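Local coordinates for protein tripartite terminase subunit 3 (PDB 3N4P) that is the large terminase subunit, probably part of the motor that packages cytomegalovirus DNA, here represented by its C-terminal nuclease domain, at residues Glu42-Arg47 and Ser218-Glu223; Val65-Ala70 and Ile136-Asn141; Gly96-Phe101 and Ser212-Leu217; Leu190-Phe195 and Ala260-Thr265; Glu223-Gln228 and Asp255-Ala260. All coordinates share one frame; numbering follows the deposited sequence.

Contact 1 of 5, residues Glu42-Arg47 and Ser218-Glu223; sequences EFDILR and SHDPIE. With MG (magnesium ion), chain G.
The guanidinium of Arg47 has Ile222 on one face, with CB 3.4 Å above the plane and displaced toward the rim, while two acidic residues meet it at its edge. Asp220 is gripped end-on: NH2 reaches OD2 at 2.8 Å on the syn lone pair, the N-H pointing almost straight at the oxygen (174°), and NH1 reaches OD1 at 3.1 Å. The two flat groups are nearly coplanar, 24° apart. Asp44 is held side-on, NE donating to its backbone O at 2.8 Å and NH2 to its OD1 at 2.7 Å. The extended chain from CG to NE puts the Arg47 head between Asp44, in the same segment, and Asp220 across the contact. Asp220 is also the N-cap of helix 221-229: its OD1 accepts from Ile222 N, on the face opposite that used by Arg47 NH1. Next to this network, Phe43 CE2 packs on Ile222 CG2 at 3.8 Å. The other carboxylate oxygen of Asp44, OD2, binds a magnesium ion together with Asn52 O of the second subunit. Asp44 OD1 and Asp220 OD2 lie 4.0 Å apart, so the shared arginine probably offsets the repulsion of these like charges, tying helix 37-45 to the start of helix 221-229 beside the subunit interface.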
# COMPACT_ATOMS: atom_id res chain seq x y z
N GLU B 42 4.74 7.67 -1.00
CA GLU B 42 3.55 6.83 -1.24
C GLU B 42 3.80 5.53 -2.01
O GLU B 42 3.16 4.52 -1.77
CB GLU B 42 2.49 7.65 -1.99
CG GLU B 42 1.76 8.60 -1.00
CD GLU B 42 0.90 9.64 -1.72
OE1 GLU B 42 0.30 9.28 -2.78
OE2 GLU B 42 0.87 10.80 -1.24
N PHE B 43 4.74 5.55 -2.93
CA PHE B 43 5.11 4.32 -3.58
C PHE B 43 5.72 3.28 -2.61
O PHE B 43 5.52 2.06 -2.74
CB PHE B 43 6.01 4.71 -4.75
CG PHE B 43 6.54 3.54 -5.58
CD1 PHE B 43 5.72 2.84 -6.45
CD2 PHE B 43 7.89 3.28 -5.61
CE1 PHE B 43 6.27 1.83 -7.32
CE2 PHE B 43 8.43 2.28 -6.42
CZ PHE B 43 7.63 1.56 -7.28
N ASP B 44 6.49 3.76 -1.64
CA ASP B 44 7.04 2.94 -0.57
C ASP B 44 5.99 2.39 0.45
O ASP B 44 6.01 1.23 0.80
CB ASP B 44 8.02 3.78 0.26
CG ASP B 44 9.06 2.88 0.98
OD1 ASP B 44 9.11 1.66 0.66
OD2 ASP B 44 9.78 3.35 1.87
N ILE B 45 5.12 3.27 0.94
CA ILE B 45 4.26 2.88 2.05
C ILE B 45 2.86 2.44 1.64
O ILE B 45 2.11 1.87 2.46
CB ILE B 45 4.20 3.95 3.15
CG1 ILE B 45 3.52 5.24 2.65
CG2 ILE B 45 5.58 4.21 3.75
CD1 ILE B 45 3.58 6.42 3.69
N LEU B 46 2.51 2.63 0.36
CA LEU B 46 1.18 2.21 -0.11
C LEU B 46 1.31 1.18 -1.26
O LEU B 46 1.46 1.54 -2.45
CB LEU B 46 0.24 3.42 -0.46
CG LEU B 46 -0.45 4.09 0.74
CD1 LEU B 46 -1.05 5.48 0.37
CD2 LEU B 46 -1.61 3.21 1.37
N ARG B 47 1.30 -0.12 -0.91
CA ARG B 47 1.44 -1.17 -1.91
C ARG B 47 0.17 -2.00 -1.94
O ARG B 47 -0.40 -2.24 -0.89
CB ARG B 47 2.66 -2.09 -1.58
CG ARG B 47 3.89 -1.25 -1.27
CD ARG B 47 5.08 -2.09 -0.98
NE ARG B 47 6.17 -1.24 -0.52
CZ ARG B 47 7.42 -1.69 -0.34
NH1 ARG B 47 7.70 -2.96 -0.61
NH2 ARG B 47 8.38 -0.88 0.11
N SER B 218 18.69 -9.31 -0.37
CA SER B 218 19.63 -8.24 -0.01
C SER B 218 18.98 -6.89 0.31
O SER B 218 19.58 -6.08 1.04
CB SER B 218 20.62 -7.97 -1.18
OG SER B 218 21.02 -9.19 -1.82
N HIS B 219 17.83 -6.60 -0.29
CA HIS B 219 17.14 -5.33 -0.10
C HIS B 219 15.67 -5.56 -0.24
O HIS B 219 15.26 -6.42 -1.02
CB HIS B 219 17.45 -4.29 -1.20
CG HIS B 219 18.87 -3.87 -1.24
ND1 HIS B 219 19.71 -4.23 -2.28
CD2 HIS B 219 19.61 -3.12 -0.39
CE1 HIS B 219 20.92 -3.74 -2.06
NE2 HIS B 219 20.89 -3.08 -0.91
N ASP B 220 14.87 -4.75 0.44
CA ASP B 220 13.47 -4.47 -0.09
C ASP B 220 13.55 -4.01 -1.56
O ASP B 220 14.23 -3.01 -1.81
CB ASP B 220 12.76 -3.44 0.83
CG ASP B 220 11.41 -2.92 0.23
OD1 ASP B 220 10.77 -3.57 -0.66
OD2 ASP B 220 11.01 -1.82 0.66
N PRO B 221 12.94 -4.74 -2.54
CA PRO B 221 13.10 -4.38 -3.97
C PRO B 221 12.61 -3.01 -4.34
O PRO B 221 13.19 -2.34 -5.24
CB PRO B 221 12.27 -5.41 -4.75
CG PRO B 221 12.19 -6.70 -3.79
CD PRO B 221 12.36 -6.11 -2.35
N ILE B 222 11.52 -2.58 -3.70
CA ILE B 222 11.03 -1.24 -3.87
C ILE B 222 11.97 -0.15 -3.34
O ILE B 222 12.11 0.93 -3.95
CB ILE B 222 9.60 -1.10 -3.32
CG1 ILE B 222 8.60 -2.02 -4.11
CG2 ILE B 222 9.24 0.36 -3.28
CD1 ILE B 222 8.73 -1.85 -5.63
N GLU B 223 12.64 -0.39 -2.22
CA GLU B 223 13.68 0.58 -1.71
C GLU B 223 14.89 0.66 -2.65
O GLU B 223 15.39 1.75 -2.98
CB GLU B 223 14.13 0.23 -0.29
CG GLU B 223 15.37 1.00 0.26
CD GLU B 223 15.39 1.15 1.83
OE1 GLU B 223 15.38 0.11 2.57
OE2 GLU B 223 15.46 2.32 2.31
MG MG G . 12.05 2.47 2.42

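Contact 2 of 5, residues Val65-Ala70 and Ile136-Asn141; sequences VYLDPA and IAVEGN
Tyr66 and Ala137 pair in the parallel part of the central mixed sheet, where segments 65-67 and 136-138 of strands 62-67 and 133-138 run 10° apart, an arrangement consistent with the RNase H-like fold of terminase nucleases. Three backbone bonds set the register: Ala137 N to Val65 O, Leu67 N to Ala137 O and Glu139 N to Leu67 O. From CB, which packs against Ala264 of helix 256-267, the Tyr66 side chain runs along the second strand. Its CG is anti to the backbone N (chi1 176°), which lays CD1 3.9 Å from Ala137 CB; farther out CZ nears Glu139 CB at 4.2 Å, and OH ends 3.5 Å from Glu139 CG. That buried hydroxyl has no polar partner in the model. On the other face, Leu67 CD2 meets Val138 CG2 at 4.0 Å. Both segments lead into the magnesium site, where Asp68 and Glu139 bind the ion; their side chains lie alongside each other with carboxylate planes 61° apart, Asp68 OD2 standing 2.8 Å from Glu139 OE2, two acceptors brought together beside the metal.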
# COMPACT_ATOMS: atom_id res chain seq x y z
N VAL B 65 6.06 -7.78 -19.73
CA VAL B 65 7.42 -7.75 -19.18
C VAL B 65 8.49 -7.20 -20.15
O VAL B 65 8.40 -7.37 -21.34
CB VAL B 65 7.92 -9.19 -18.61
CG1 VAL B 65 6.84 -10.29 -18.46
CG2 VAL B 65 9.15 -9.62 -19.25
N TYR B 66 9.58 -6.66 -19.62
CA TYR B 66 10.64 -6.19 -20.48
C TYR B 66 11.94 -6.59 -19.85
O TYR B 66 12.10 -6.43 -18.65
CB TYR B 66 10.62 -4.66 -20.41
CG TYR B 66 11.71 -3.98 -21.16
CD1 TYR B 66 11.56 -3.67 -22.52
CD2 TYR B 66 12.86 -3.54 -20.50
CE1 TYR B 66 12.56 -2.96 -23.23
CE2 TYR B 66 13.87 -2.85 -21.20
CZ TYR B 66 13.71 -2.56 -22.55
OH TYR B 66 14.68 -1.87 -23.24
N LEU B 67 12.91 -6.95 -20.68
CA LEU B 67 14.25 -7.11 -20.18
C LEU B 67 15.26 -6.67 -21.21
O LEU B 67 15.00 -6.69 -22.40
CB LEU B 67 14.54 -8.57 -19.77
CG LEU B 67 14.49 -9.61 -20.88
CD1 LEU B 67 15.46 -10.86 -20.64
CD2 LEU B 67 13.07 -10.09 -20.99
N ASP B 68 16.42 -6.29 -20.71
CA ASP B 68 17.54 -5.85 -21.55
C ASP B 68 18.74 -6.70 -21.27
O ASP B 68 19.55 -6.34 -20.41
CB ASP B 68 17.88 -4.37 -21.26
CG ASP B 68 19.13 -3.89 -22.04
OD1 ASP B 68 19.72 -4.65 -22.85
OD2 ASP B 68 19.51 -2.73 -21.84
N PRO B 69 18.87 -7.84 -21.98
CA PRO B 69 19.97 -8.71 -21.58
C PRO B 69 21.31 -8.00 -21.79
O PRO B 69 21.51 -7.35 -22.82
CB PRO B 69 19.84 -9.94 -22.51
CG PRO B 69 18.93 -9.51 -23.61
CD PRO B 69 18.08 -8.37 -23.10
N ALA B 70 22.20 -8.15 -20.81
CA ALA B 70 23.44 -7.39 -20.75
C ALA B 70 24.64 -8.21 -21.17
O ALA B 70 24.88 -9.28 -20.60
CB ALA B 70 23.65 -6.88 -19.35
N ILE B 136 5.84 -9.97 -23.90
CA ILE B 136 7.23 -9.86 -23.50
C ILE B 136 8.01 -9.10 -24.56
O ILE B 136 7.96 -9.45 -25.70
CB ILE B 136 7.84 -11.29 -23.32
CG1 ILE B 136 7.05 -12.05 -22.26
CG2 ILE B 136 9.35 -11.24 -22.93
CD1 ILE B 136 7.38 -13.58 -22.24
N ALA B 137 8.78 -8.10 -24.15
CA ALA B 137 9.73 -7.46 -25.03
C ALA B 137 11.16 -7.71 -24.60
O ALA B 137 11.51 -7.45 -23.44
CB ALA B 137 9.48 -5.92 -24.99
N VAL B 138 12.03 -8.09 -25.50
CA VAL B 138 13.42 -8.37 -25.14
C VAL B 138 14.21 -7.40 -25.97
O VAL B 138 14.19 -7.50 -27.19
CB VAL B 138 13.89 -9.82 -25.55
CG1 VAL B 138 15.35 -10.05 -25.14
CG2 VAL B 138 13.05 -10.94 -24.94
N GLU B 139 14.94 -6.49 -25.33
CA GLU B 139 15.77 -5.56 -26.06
C GLU B 139 16.92 -6.25 -26.72
O GLU B 139 17.62 -7.02 -26.09
CB GLU B 139 16.38 -4.49 -25.14
CG GLU B 139 16.59 -3.13 -25.88
CD GLU B 139 17.95 -2.49 -25.60
OE1 GLU B 139 18.62 -2.06 -26.58
OE2 GLU B 139 18.36 -2.41 -24.42
N GLY B 140 17.15 -5.92 -27.96
CA GLY B 140 18.29 -6.49 -28.65
C GLY B 140 19.22 -5.48 -29.25
O GLY B 140 19.90 -5.80 -30.19
N ASN B 141 19.31 -4.28 -28.67
CA ASN B 141 19.83 -3.17 -29.44
C ASN B 141 21.17 -3.44 -30.10
O ASN B 141 21.29 -3.27 -31.33
CB ASN B 141 19.75 -1.76 -28.74
CG ASN B 141 20.56 -0.69 -29.48
OD1 ASN B 141 20.05 0.41 -29.83
ND2 ASN B 141 21.83 -1.02 -29.75

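Contact 3 of 5, residues Gly96-Phe101 and Ser212-Leu217; sequences GLEHFF and SYTIKL
The CA atoms of Leu97 and Ser212, 5.3 Å apart, are the nearest pair where the loop after strand 204-211 turns back across the end of strand 91-100. The turn is an ST motif: Ser212 OG accepts from Ile215 N and donates in its turn to Leu97 O at 2.9 Å, from above the carbonyl plane. Glu98 carries most of the polar contact. Its chain is bent at chi2 (-64°), which brings the carboxylate up to the backbone N-H groups of Tyr213 and Thr214. There OE2 takes Tyr213 N at 2.9 Å on its syn lone pair, while OE1 takes Thr214 N at 2.7 Å on the syn side, 16° out of plane, and Thr214 OG1 at 2.8 Å on the anti lone pair. Two donors thus hold OE1 from its two sides, and three bonds in all fix the rotation of the carboxylate. Hydrophobic packing adds Ile215 CD1, 4.1 Å from Leu97 CB, and Pro221 and Leu257 continue this apolar patch. Beyond the segments, Tyr213 OH bonds Ser123 and its ring stacks on His119, linking the loop to helix 109-127, whereas His99 ND1 is engaged by Tyr224 OH. Thr214 OG1 is used twice: besides giving its proton to Glu98 OE1, it accepts from His99 N at 2.9 Å, with an N-H...O angle of 159°.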
# COMPACT_ATOMS: atom_id res chain seq x y z
N GLY B 96 6.84 -7.78 -10.48
CA GLY B 96 8.11 -8.47 -10.42
C GLY B 96 9.24 -7.59 -10.85
O GLY B 96 9.05 -6.67 -11.69
N LEU B 97 10.40 -7.80 -10.21
CA LEU B 97 11.65 -7.08 -10.54
C LEU B 97 12.79 -8.06 -10.42
O LEU B 97 12.81 -8.90 -9.51
CB LEU B 97 11.93 -5.87 -9.63
CG LEU B 97 10.92 -4.73 -9.57
CD1 LEU B 97 11.07 -3.84 -8.28
CD2 LEU B 97 10.89 -3.83 -10.87
N GLU B 98 13.70 -8.04 -11.38
CA GLU B 98 14.95 -8.74 -11.23
C GLU B 98 16.05 -7.85 -11.70
O GLU B 98 15.89 -7.11 -12.68
CB GLU B 98 14.98 -10.05 -12.00
CG GLU B 98 13.87 -11.09 -11.63
CD GLU B 98 13.93 -11.65 -10.19
OE1 GLU B 98 14.84 -11.35 -9.38
OE2 GLU B 98 13.01 -12.42 -9.85
N HIS B 99 17.21 -7.99 -11.07
CA HIS B 99 18.42 -7.36 -11.54
C HIS B 99 19.42 -8.47 -11.43
O HIS B 99 19.94 -8.79 -10.35
CB HIS B 99 18.80 -6.18 -10.67
CG HIS B 99 19.88 -5.33 -11.28
ND1 HIS B 99 20.27 -4.13 -10.72
CD2 HIS B 99 20.67 -5.51 -12.37
CE1 HIS B 99 21.26 -3.62 -11.44
NE2 HIS B 99 21.51 -4.43 -12.45
N PHE B 100 19.74 -9.07 -12.56
CA PHE B 100 20.53 -10.30 -12.53
C PHE B 100 21.99 -10.13 -12.96
O PHE B 100 22.26 -9.48 -13.96
CB PHE B 100 19.82 -11.34 -13.37
CG PHE B 100 20.69 -12.55 -13.72
CD1 PHE B 100 20.66 -13.67 -12.93
CD2 PHE B 100 21.52 -12.53 -14.83
CE1 PHE B 100 21.47 -14.82 -13.25
CE2 PHE B 100 22.33 -13.64 -15.14
CZ PHE B 100 22.29 -14.78 -14.36
N PHE B 101 22.90 -10.72 -12.18
CA PHE B 101 24.35 -10.71 -12.39
C PHE B 101 24.81 -12.17 -12.48
O PHE B 101 24.44 -12.99 -11.63
CB PHE B 101 25.13 -10.09 -11.22
CG PHE B 101 24.80 -8.64 -10.96
CD1 PHE B 101 25.62 -7.64 -11.45
CD2 PHE B 101 23.67 -8.30 -10.24
CE1 PHE B 101 25.30 -6.31 -11.24
CE2 PHE B 101 23.34 -6.95 -10.04
CZ PHE B 101 24.16 -5.95 -10.54
N SER B 212 10.77 -11.17 -6.44
CA SER B 212 12.11 -10.84 -6.87
C SER B 212 13.17 -11.75 -6.31
O SER B 212 13.62 -11.51 -5.20
CB SER B 212 12.50 -9.46 -6.40
OG SER B 212 13.84 -9.24 -6.84
N TYR B 213 13.62 -12.75 -7.06
CA TYR B 213 14.53 -13.73 -6.52
C TYR B 213 15.96 -13.20 -6.43
O TYR B 213 16.77 -13.71 -5.66
CB TYR B 213 14.51 -15.02 -7.34
CG TYR B 213 13.18 -15.74 -7.17
CD1 TYR B 213 12.24 -15.73 -8.21
CD2 TYR B 213 12.89 -16.45 -5.99
CE1 TYR B 213 11.04 -16.39 -8.09
CE2 TYR B 213 11.67 -17.12 -5.83
CZ TYR B 213 10.73 -17.08 -6.90
OH TYR B 213 9.52 -17.76 -6.81
N THR B 214 16.31 -12.17 -7.23
CA THR B 214 17.70 -11.72 -7.25
C THR B 214 17.88 -10.51 -6.35
O THR B 214 19.02 -10.13 -6.07
CB THR B 214 18.19 -11.28 -8.66
OG1 THR B 214 17.40 -10.18 -9.11
CG2 THR B 214 18.09 -12.45 -9.65
N ILE B 215 16.77 -9.84 -5.93
CA ILE B 215 16.91 -8.70 -5.06
C ILE B 215 16.47 -8.94 -3.60
O ILE B 215 17.07 -8.36 -2.70
CB ILE B 215 16.14 -7.46 -5.66
CG1 ILE B 215 16.68 -7.14 -7.07
CG2 ILE B 215 16.21 -6.20 -4.74
CD1 ILE B 215 15.65 -6.19 -7.86
N LYS B 216 15.38 -9.69 -3.37
CA LYS B 216 14.73 -9.70 -2.03
C LYS B 216 15.60 -10.11 -0.89
O LYS B 216 15.40 -9.62 0.28
CB LYS B 216 13.51 -10.63 -1.98
CG LYS B 216 12.21 -9.87 -2.21
CD LYS B 216 11.07 -10.13 -1.13
CE LYS B 216 9.96 -11.08 -1.61
NZ LYS B 216 9.54 -10.86 -3.06
N LEU B 217 16.56 -11.00 -1.15
CA LEU B 217 17.44 -11.40 -0.08
C LEU B 217 18.46 -10.36 0.40
O LEU B 217 19.04 -10.58 1.49
CB LEU B 217 18.18 -12.78 -0.34
CG LEU B 217 17.36 -14.03 -0.77
CD1 LEU B 217 18.34 -15.22 -0.92
CD2 LEU B 217 16.26 -14.41 0.23

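Contact 4 of 5, residues Leu190-Phe195 and Ala260-Thr265; sequences LAVEQF and AVIMAT
Ile262 lies over one face of the Phe195 ring, its CG1 3.9 Å from the centroid and 23° off the ring normal, which identifies a CH-pi contact. Phe195 swings its ring toward the second helix with CG anti to the backbone N (chi1 -176°), and the two side chains cross at about a right angle. The atoms of Ile262 divide the contact: CG1 mainly meets the ring, CD1 also reaches Val192 CG2 at 4.1 Å, and CG2 rests on Ala191, 3.8 Å from its CB. Segments 190-195 and 260-265, of helices 187-200 and 256-267, cross nearly perpendicularly, at 93° with their axes 9.0 Å apart; helix 256-267 in turn packs on the central sheet through Ala260 and Ala264. The segment 190-195 belongs to the region required for interaction with UL56 and for DNA packaging. Met263 leaves its helix away from the partner, but a bend at chi2 returns SD to 3.5 Å from Ala191 CB. Thr265 OG1 stands at the edge of the Phe195 ring, near its plane, while Val261 CG1 approaches CE1 of that ring at 4.0 Å. A water lies within hydrogen-bonding distance of both Ala191 O (2.8 Å) and Ile262 O.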
# COMPACT_ATOMS: atom_id res chain seq x y z
N LEU B 190 10.03 9.46 -24.93
CA LEU B 190 8.58 9.43 -24.62
C LEU B 190 8.28 8.61 -23.34
O LEU B 190 7.54 9.06 -22.44
CB LEU B 190 7.79 8.84 -25.79
CG LEU B 190 8.00 9.44 -27.17
CD1 LEU B 190 6.99 8.90 -28.20
CD2 LEU B 190 7.95 10.97 -27.08
N ALA B 191 8.85 7.41 -23.31
CA ALA B 191 8.74 6.51 -22.16
C ALA B 191 9.23 7.14 -20.85
O ALA B 191 8.49 7.19 -19.88
CB ALA B 191 9.41 5.06 -22.44
N VAL B 192 10.42 7.72 -20.84
CA VAL B 192 10.94 8.35 -19.63
C VAL B 192 10.00 9.46 -19.18
O VAL B 192 9.50 9.48 -18.02
CB VAL B 192 12.40 8.81 -19.84
CG1 VAL B 192 12.81 9.89 -18.86
CG2 VAL B 192 13.32 7.59 -19.69
N GLU B 193 9.73 10.38 -20.10
CA GLU B 193 8.86 11.50 -19.82
C GLU B 193 7.45 11.08 -19.39
O GLU B 193 6.89 11.68 -18.50
CB GLU B 193 8.84 12.42 -21.03
CG GLU B 193 7.92 13.55 -20.89
CD GLU B 193 8.53 14.78 -20.18
OE1 GLU B 193 8.23 15.01 -18.97
OE2 GLU B 193 9.31 15.50 -20.85
N GLN B 194 6.87 10.09 -20.04
CA GLN B 194 5.59 9.52 -19.58
C GLN B 194 5.65 8.88 -18.14
O GLN B 194 4.73 9.04 -17.33
CB GLN B 194 5.04 8.45 -20.57
CG GLN B 194 3.74 7.83 -20.03
CD GLN B 194 3.30 6.54 -20.68
OE1 GLN B 194 3.77 5.42 -20.33
NE2 GLN B 194 2.34 6.66 -21.58
N PHE B 195 6.70 8.12 -17.86
CA PHE B 195 6.88 7.59 -16.49
C PHE B 195 6.90 8.69 -15.40
O PHE B 195 6.12 8.68 -14.42
CB PHE B 195 8.17 6.81 -16.39
CG PHE B 195 8.36 6.19 -15.08
CD1 PHE B 195 7.67 5.03 -14.76
CD2 PHE B 195 9.16 6.79 -14.12
CE1 PHE B 195 7.82 4.45 -13.51
CE2 PHE B 195 9.32 6.17 -12.87
CZ PHE B 195 8.64 5.02 -12.59
N ALA B 260 13.87 -0.72 -17.12
CA ALA B 260 13.00 -1.84 -17.40
C ALA B 260 11.57 -1.59 -16.95
O ALA B 260 10.64 -1.98 -17.63
CB ALA B 260 13.54 -3.10 -16.83
N VAL B 261 11.39 -0.94 -15.81
CA VAL B 261 10.05 -0.62 -15.38
C VAL B 261 9.46 0.47 -16.32
O VAL B 261 8.34 0.38 -16.76
CB VAL B 261 10.12 -0.08 -13.91
CG1 VAL B 261 8.79 0.61 -13.45
CG2 VAL B 261 10.60 -1.21 -12.99
N ILE B 262 10.22 1.49 -16.63
CA ILE B 262 9.75 2.53 -17.53
C ILE B 262 9.21 1.90 -18.86
O ILE B 262 8.16 2.27 -19.33
CB ILE B 262 10.86 3.57 -17.74
CG1 ILE B 262 11.08 4.34 -16.43
CG2 ILE B 262 10.52 4.57 -18.86
CD1 ILE B 262 12.21 5.30 -16.43
N MET B 263 9.88 0.88 -19.38
CA MET B 263 9.55 0.34 -20.68
C MET B 263 8.41 -0.66 -20.59
O MET B 263 7.52 -0.64 -21.42
CB MET B 263 10.77 -0.27 -21.34
CG MET B 263 11.86 0.68 -21.63
SD MET B 263 11.35 2.13 -22.68
CE MET B 263 12.84 3.06 -22.37
N ALA B 264 8.41 -1.51 -19.58
CA ALA B 264 7.24 -2.37 -19.44
C ALA B 264 5.98 -1.51 -19.33
O ALA B 264 4.97 -1.82 -19.97
CB ALA B 264 7.38 -3.33 -18.25
N THR B 265 6.02 -0.45 -18.54
CA THR B 265 4.83 0.39 -18.37
C THR B 265 4.42 1.06 -19.68
O THR B 265 3.26 1.02 -20.06
CB THR B 265 5.01 1.42 -17.20
OG1 THR B 265 6.10 2.31 -17.47
CG2 THR B 265 5.33 0.68 -15.91
O HOH W 1 6.82 5.06 -19.19

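Contact 5 of 5, residues Glu223-Gln228 and Asp255-Ala260; sequences EYLLEQ and DDLIIA
Gln228 meets Leu257 and Ile258 in the first turn of helix 256-267 with its amide oxygen. An extended side chain beyond CG delivers OE1 to Ile258 N at 3.1 Å, an N-H...O angle of 160° with the donor tilted 31° from the carbonyl plane; a second bond, from Leu257 N, is weak. One oxygen thus serves two early backbone N-H groups of the helix, whose N-cap residue Asp255 makes no capping bond with its side chain. Leu257 crosses Gln228 at about a right angle, its CB 3.5 Å from OE1, and sends CD1 between two residues of the other helix: Leu225 CD1 at 3.7 Å and the edge of the Tyr224 ring, CD1 to CD1 at 3.9 Å. Ile258 lays CG2 3.9 Å from Gln228 CB and extends CD1 toward Leu225 CD1. The axes of segments 223-228 and 256-260 pass 8.9 Å apart at -92°, a near-perpendicular helix packing that here borders the predicted nuclease site, since Asp256, one of its three acidic residues, opens the helix held by Gln228.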
# COMPACT_ATOMS: atom_id res chain seq x y z
N GLU B 223 12.64 -0.39 -2.22
CA GLU B 223 13.68 0.58 -1.71
C GLU B 223 14.89 0.66 -2.65
O GLU B 223 15.39 1.75 -2.98
CB GLU B 223 14.13 0.23 -0.29
CG GLU B 223 15.37 1.00 0.26
CD GLU B 223 15.39 1.15 1.83
OE1 GLU B 223 15.38 0.11 2.57
OE2 GLU B 223 15.46 2.32 2.31
N TYR B 224 15.29 -0.49 -3.20
CA TYR B 224 16.30 -0.56 -4.22
C TYR B 224 15.90 0.20 -5.50
O TYR B 224 16.71 0.92 -6.08
CB TYR B 224 16.50 -2.04 -4.55
CG TYR B 224 17.61 -2.30 -5.52
CD1 TYR B 224 17.34 -2.67 -6.84
CD2 TYR B 224 18.97 -2.21 -5.12
CE1 TYR B 224 18.37 -2.92 -7.74
CE2 TYR B 224 20.02 -2.45 -6.03
CZ TYR B 224 19.71 -2.82 -7.32
OH TYR B 224 20.74 -3.09 -8.20
N LEU B 225 14.67 -0.03 -5.98
CA LEU B 225 14.13 0.61 -7.13
C LEU B 225 13.99 2.16 -6.86
O LEU B 225 14.30 2.97 -7.73
CB LEU B 225 12.76 -0.00 -7.53
CG LEU B 225 12.03 0.70 -8.69
CD1 LEU B 225 12.74 0.39 -9.98
CD2 LEU B 225 10.56 0.27 -8.85
N LEU B 226 13.58 2.57 -5.67
CA LEU B 226 13.59 3.99 -5.33
C LEU B 226 14.97 4.66 -5.42
O LEU B 226 15.07 5.85 -5.81
CB LEU B 226 13.09 4.19 -3.94
CG LEU B 226 11.71 4.79 -3.59
CD1 LEU B 226 11.10 5.78 -4.66
CD2 LEU B 226 10.68 3.78 -3.11
N GLU B 227 16.03 3.96 -5.02
CA GLU B 227 17.38 4.51 -5.18
C GLU B 227 17.67 4.89 -6.63
O GLU B 227 18.25 5.95 -6.92
CB GLU B 227 18.48 3.55 -4.62
CG GLU B 227 18.79 3.78 -3.14
CD GLU B 227 18.99 2.46 -2.27
OE1 GLU B 227 18.67 2.49 -1.05
OE2 GLU B 227 19.48 1.41 -2.77
N GLN B 228 17.24 4.03 -7.54
CA GLN B 228 17.34 4.32 -8.98
C GLN B 228 16.42 5.44 -9.47
O GLN B 228 16.81 6.22 -10.32
CB GLN B 228 17.17 3.04 -9.78
CG GLN B 228 18.29 2.05 -9.46
CD GLN B 228 18.36 0.83 -10.44
OE1 GLN B 228 17.83 0.86 -11.57
NE2 GLN B 228 19.05 -0.24 -10.01
N ASP B 255 21.26 2.28 -13.80
CA ASP B 255 19.89 2.65 -14.12
C ASP B 255 19.10 1.51 -14.78
O ASP B 255 18.01 1.71 -15.33
CB ASP B 255 19.86 3.96 -14.96
CG ASP B 255 20.19 3.73 -16.44
OD1 ASP B 255 21.27 3.16 -16.77
OD2 ASP B 255 19.36 4.15 -17.28
N ASP B 256 19.62 0.31 -14.67
CA ASP B 256 19.08 -0.79 -15.43
C ASP B 256 17.71 -1.27 -15.00
O ASP B 256 16.91 -1.60 -15.83
CB ASP B 256 20.08 -1.96 -15.48
CG ASP B 256 21.46 -1.53 -15.96
OD1 ASP B 256 21.91 -2.05 -17.00
OD2 ASP B 256 22.08 -0.63 -15.31
N LEU B 257 17.43 -1.37 -13.71
CA LEU B 257 16.11 -1.85 -13.30
C LEU B 257 15.03 -0.75 -13.62
O LEU B 257 13.90 -1.06 -14.01
CB LEU B 257 16.09 -2.14 -11.79
CG LEU B 257 15.17 -3.14 -11.11
CD1 LEU B 257 14.67 -2.75 -9.72
CD2 LEU B 257 14.09 -3.87 -11.94
N ILE B 258 15.33 0.50 -13.32
CA ILE B 258 14.34 1.53 -13.55
C ILE B 258 13.90 1.64 -15.03
O ILE B 258 12.71 1.73 -15.30
CB ILE B 258 14.70 2.89 -12.87
CG1 ILE B 258 13.59 3.94 -13.03
CG2 ILE B 258 15.94 3.52 -13.49
CD1 ILE B 258 12.26 3.62 -12.32
N ILE B 259 14.83 1.63 -15.98
CA ILE B 259 14.47 1.64 -17.40
C ILE B 259 13.56 0.46 -17.71
O ILE B 259 12.60 0.58 -18.49
CB ILE B 259 15.70 1.45 -18.30
CG1 ILE B 259 16.68 2.63 -18.23
CG2 ILE B 259 15.29 1.29 -19.83
CD1 ILE B 259 17.99 2.23 -19.01
N ALA B 260 13.87 -0.72 -17.12
CA ALA B 260 13.00 -1.84 -17.40
C ALA B 260 11.57 -1.59 -16.95
O ALA B 260 10.64 -1.98 -17.63
CB ALA B 260 13.54 -3.10 -16.83

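Contact 2 supplies the two magnesium ligands Asp68 and Glu139, and contact 5 brings Asp256, whose side chain lies about 5 Å from that of Asp68 and about 7 Å from the metal. Contacts 4 and 5 share helix 256-267, which meets contact 2 where Tyr66 packs on Ala260 and Met263. Contact 3 joins contact 5 by the probable hydrogen bond between His99 ND1 and Tyr224 OH, 2.8 Å, and its His99 side chain approaches that of Asp256 to about 4 Å. Contact 1 shares helix 221-229 with contact 5 through Glu223; its centre is 24 Å from that of contact 2, and its magnesium, bound by Asp44 and by Asn52 of the second subunit, is a separate ion at the interface.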